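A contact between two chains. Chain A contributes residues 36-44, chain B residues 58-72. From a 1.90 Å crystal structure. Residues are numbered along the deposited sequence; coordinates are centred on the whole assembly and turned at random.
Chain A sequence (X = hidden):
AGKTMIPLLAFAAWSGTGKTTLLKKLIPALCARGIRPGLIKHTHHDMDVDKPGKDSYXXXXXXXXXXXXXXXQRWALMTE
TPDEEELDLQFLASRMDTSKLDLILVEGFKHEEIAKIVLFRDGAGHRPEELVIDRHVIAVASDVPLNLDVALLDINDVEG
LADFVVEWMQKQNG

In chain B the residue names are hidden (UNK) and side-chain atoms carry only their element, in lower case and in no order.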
# COMPACT_ATOMS: atom_id res chain seq x y z
N ARG A 36 13.88 10.32 8.42
CA ARG A 36 12.63 10.08 7.73
C ARG A 36 12.22 8.62 8.02
O ARG A 36 12.76 7.69 7.39
CB ARG A 36 12.76 10.29 6.21
CG ARG A 36 13.29 11.66 5.78
CD ARG A 36 14.59 11.56 5.00
NE ARG A 36 14.36 11.39 3.57
CZ ARG A 36 15.18 10.76 2.73
NH1 ARG A 36 16.30 10.20 3.15
NH2 ARG A 36 14.85 10.69 1.45
N PRO A 37 11.29 8.40 8.96
CA PRO A 37 10.96 7.04 9.40
C PRO A 37 9.79 6.34 8.67
O PRO A 37 8.82 6.97 8.28
CB PRO A 37 10.66 7.23 10.90
CG PRO A 37 10.41 8.76 11.08
CD PRO A 37 10.51 9.41 9.69
N GLY A 38 9.91 5.03 8.48
CA GLY A 38 8.80 4.23 8.01
C GLY A 38 8.35 3.35 9.19
O GLY A 38 9.06 3.25 10.20
N LEU A 39 7.17 2.71 9.08
CA LEU A 39 6.70 1.81 10.15
C LEU A 39 5.89 0.65 9.58
O LEU A 39 5.02 0.86 8.74
CB LEU A 39 5.89 2.55 11.22
CG LEU A 39 5.70 1.72 12.50
CD1 LEU A 39 5.81 2.60 13.72
CD2 LEU A 39 4.35 0.90 12.47
N ILE A 40 6.20 -0.56 10.05
CA ILE A 40 5.53 -1.78 9.64
C ILE A 40 4.88 -2.38 10.92
O ILE A 40 5.58 -2.74 11.89
CB ILE A 40 6.51 -2.83 8.99
CG1 ILE A 40 7.29 -2.23 7.80
CG2 ILE A 40 5.71 -4.13 8.62
CD1 ILE A 40 8.30 -3.21 7.09
N LYS A 41 3.56 -2.48 10.91
CA LYS A 41 2.79 -2.92 12.08
C LYS A 41 1.95 -4.15 11.76
O LYS A 41 1.21 -4.16 10.78
CB LYS A 41 1.90 -1.77 12.55
CG LYS A 41 0.93 -2.10 13.69
CD LYS A 41 -0.10 -0.98 13.86
CE LYS A 41 -0.61 -0.93 15.30
NZ LYS A 41 -2.10 -0.94 15.39
N HIS A 42 2.08 -5.20 12.58
CA HIS A 42 1.21 -6.37 12.45
C HIS A 42 0.04 -6.21 13.39
O HIS A 42 0.22 -5.84 14.56
CB HIS A 42 1.96 -7.68 12.73
CG HIS A 42 1.13 -8.90 12.51
ND1 HIS A 42 0.42 -9.52 13.52
CD2 HIS A 42 0.88 -9.61 11.38
CE1 HIS A 42 -0.23 -10.56 13.02
NE2 HIS A 42 0.03 -10.64 11.73
N THR A 43 -1.16 -6.45 12.88
CA THR A 43 -2.39 -6.34 13.67
C THR A 43 -3.20 -7.62 13.54
O THR A 43 -2.93 -8.47 12.68
CB THR A 43 -3.26 -5.15 13.22
OG1 THR A 43 -3.48 -5.20 11.80
CG2 THR A 43 -2.57 -3.82 13.46
N HIS A 44 -4.20 -7.76 14.40
CA HIS A 44 -5.21 -8.81 14.26
C HIS A 44 -6.57 -8.13 14.12
O HIS A 44 -6.87 -7.18 14.86
CB HIS A 44 -5.17 -9.79 15.45
CG HIS A 44 -3.89 -10.56 15.57
ND1 HIS A 44 -2.75 -10.03 16.14
CD2 HIS A 44 -3.57 -11.82 15.21
CE1 HIS A 44 -1.78 -10.93 16.11
NE2 HIS A 44 -2.25 -12.03 15.55
N UNK B 58 -3.11 7.48 12.94
CA UNK B 58 -2.33 8.02 14.07
C UNK B 58 -0.80 8.06 13.86
O UNK B 58 -0.14 9.05 14.22
c UNK B 58 -2.67 7.30 15.38
o UNK B 58 -6.04 8.37 16.43
o UNK B 58 -4.09 9.36 16.58
c UNK B 58 -4.16 7.15 15.66
c UNK B 58 -4.80 8.38 16.27
N UNK B 59 -0.24 7.00 13.29
CA UNK B 59 1.21 6.92 13.06
C UNK B 59 1.68 7.93 12.00
O UNK B 59 2.78 8.50 12.12
c UNK B 59 2.39 4.96 15.04
c UNK B 59 1.63 3.15 13.47
c UNK B 59 2.29 4.51 13.58
c UNK B 59 1.58 5.49 12.64
N UNK B 60 0.87 8.12 10.96
CA UNK B 60 1.20 9.08 9.89
C UNK B 60 1.00 10.51 10.41
O UNK B 60 1.78 11.41 10.06
c UNK B 60 0.35 8.83 8.63
n UNK B 60 -1.35 6.96 6.84
n UNK B 60 -3.64 7.22 7.07
c UNK B 60 0.02 7.42 6.50
c UNK B 60 0.85 7.69 7.76
c UNK B 60 -2.45 7.70 6.70
n UNK B 60 -2.36 8.95 6.22
N UNK B 61 -0.03 10.71 11.24
CA UNK B 61 -0.25 12.00 11.91
C UNK B 61 0.94 12.40 12.78
O UNK B 61 1.26 13.59 12.88
n UNK B 61 -4.67 14.96 15.30
c UNK B 61 -2.26 13.30 12.88
c UNK B 61 -3.08 13.38 14.17
c UNK B 61 -1.53 11.97 12.76
c UNK B 61 -3.38 14.83 14.56
N UNK B 62 1.61 11.43 13.40
CA UNK B 62 2.81 11.71 14.22
C UNK B 62 4.11 11.91 13.43
O UNK B 62 5.11 12.34 13.99
c UNK B 62 3.00 10.65 15.28
N UNK B 63 4.09 11.55 12.14
CA UNK B 63 5.24 11.76 11.28
C UNK B 63 5.75 10.57 10.48
O UNK B 63 6.72 10.71 9.74
N UNK B 64 5.13 9.39 10.60
CA UNK B 64 5.52 8.28 9.72
C UNK B 64 5.14 8.60 8.26
O UNK B 64 3.97 8.84 7.95
c UNK B 64 4.90 6.95 10.17
N UNK B 65 6.14 8.62 7.38
CA UNK B 65 5.94 9.01 5.99
C UNK B 65 5.44 7.88 5.09
O UNK B 65 4.76 8.14 4.09
c UNK B 65 7.26 9.58 5.41
N UNK B 66 5.84 6.66 5.41
CA UNK B 66 5.28 5.46 4.78
C UNK B 66 4.89 4.49 5.89
O UNK B 66 5.63 4.35 6.87
o UNK B 66 7.51 3.82 1.28
c UNK B 66 6.57 5.62 2.50
n UNK B 66 8.62 5.77 1.21
c UNK B 66 6.29 4.80 3.84
c UNK B 66 7.62 4.99 1.62
N UNK B 67 3.73 3.86 5.75
CA UNK B 67 3.29 2.82 6.71
C UNK B 67 2.87 1.57 5.96
O UNK B 67 2.34 1.68 4.83
c UNK B 67 2.09 3.29 7.59
o UNK B 67 1.01 3.76 6.75
c UNK B 67 2.47 4.50 8.44
N UNK B 68 3.09 0.40 6.62
CA UNK B 68 2.41 -0.86 6.26
C UNK B 68 1.66 -1.37 7.50
O UNK B 68 2.22 -1.41 8.61
c UNK B 68 5.10 -2.47 3.85
c UNK B 68 3.94 -1.59 4.33
c UNK B 68 2.77 -3.41 5.60
c UNK B 68 3.41 -1.96 5.72
N UNK B 69 0.39 -1.75 7.29
CA UNK B 69 -0.40 -2.51 8.30
C UNK B 69 -0.69 -3.89 7.67
O UNK B 69 -1.30 -3.95 6.58
c UNK B 69 -1.72 -1.79 8.69
c UNK B 69 -1.46 -0.38 9.23
c UNK B 69 -2.52 -2.60 9.73
N UNK B 70 -0.19 -4.95 8.31
CA UNK B 70 -0.29 -6.32 7.80
C UNK B 70 -1.12 -7.20 8.76
O UNK B 70 -0.86 -7.23 9.96
c UNK B 70 1.11 -6.93 7.61
N UNK B 71 -2.10 -7.90 8.20
CA UNK B 71 -2.91 -8.82 9.01
C UNK B 71 -3.13 -10.15 8.30
O UNK B 71 -2.56 -10.41 7.24
c UNK B 71 -4.25 -8.17 9.39
o UNK B 71 -5.08 -7.94 8.26
N UNK B 72 -3.96 -11.00 8.88
CA UNK B 72 -4.15 -12.34 8.33
C UNK B 72 -4.57 -12.41 6.86
O UNK B 72 -4.05 -13.24 6.09
c UNK B 72 -5.62 -14.44 8.61
c UNK B 72 -4.96 -15.63 9.27
c UNK B 72 -5.17 -13.12 9.21
n UNK B 72 -3.82 -16.06 8.73
o UNK B 72 -5.47 -16.16 10.27

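Position 58 of chain B carries three carbons in a row, the third bearing two oxygens, and lies beyond reach of the chain A stretch; a carboxylate on this chain length is glutamate, E58(B). At 59 there are four carbons, forked at the second, and the side chain points toward chain A, where one terminal carbon comes within 3.7 Å of L39(A) CD2. A fork at the second carbon defines leucine, L59(B), and the atom in that apolar contact is its CD2.

Position 60 has three carbons, a nitrogen, and then a carbon carrying two more nitrogens: a guanidinium, hence R60(B), buried but remote from chain A. Four carbons in a row ending in nitrogen make position 61 lysine, K61(B), exposed and also out of reach. The single carbon at 62 gives alanine, A62(B).

Position 63 has no side-chain atoms. Its phi is 129°; its N donates to R60(B) O at 3.1 Å, and the N of position 64 donates to L59(B) O at 2.9 Å, the two bonds of a Schellman motif closing the helix. A CB here would jam against the carbonyl O of A62(B), so the backbone itself calls for glycine, G63(B); its O lies 4.0 Å from P37(A) CD. Positions 64 and 65 each carry one carbon, so both are alanine. The CA of A64(B) sits 3.8 Å from P37(A) O, while A65(B) N donates a 3.3 Å hydrogen bond to that same P37(A) O.

At 66, three carbons end in one oxygen and one nitrogen. This amide on a glutamate-length chain is glutamine, Q66(B); its end leads away from chain A and is hydrogen-bonded elsewhere in the structure, while its backbone O accepts from L39(A) N at 3.2 Å. Position 67 has a carbon carrying one oxygen and one carbon, the branched hydroxyl of threonine, T67(B), beside L39(A) in the sheet.

Position 68 shows four carbons, forked at the first, with one arm two carbons long. That is isoleucine, I68(B), whose CG2 approaches I40(A) CG2 at 4.3 Å. At 69 one carbon carries two more: valine, V69(B), with CG1 3.5 Å from T43(A) OG1. The lone carbon at 70 is alanine, A70(B), whose O lies 3.3 Å from H42(A) CD2. A carbon followed by an oxygen makes position 71 serine, S71(B), its CB 3.6 Å from T43(A) O. Position 72, again three carbons ending in one oxygen and one nitrogen, is glutamine, Q72(B), exposed and without contact.

The two strands run parallel, and backbone pairing joins them into one sheet across the chain boundary. I68(B) N donates to L39(A) O, K41(A) N to I68(B) O, and A70(B) N to K41(A) O, each at 2.9 Å; T43(A) N to A70(B) O follows at 3.0 Å. Side chains then add packing on both faces: I40(A) meets I68(B) on one, whereas L39(A) shares the other with T67(B) and V69(B) and reaches L59(B) of the preceding helix.

Chain B 58-72: ELRKAGAAQTIVASQ
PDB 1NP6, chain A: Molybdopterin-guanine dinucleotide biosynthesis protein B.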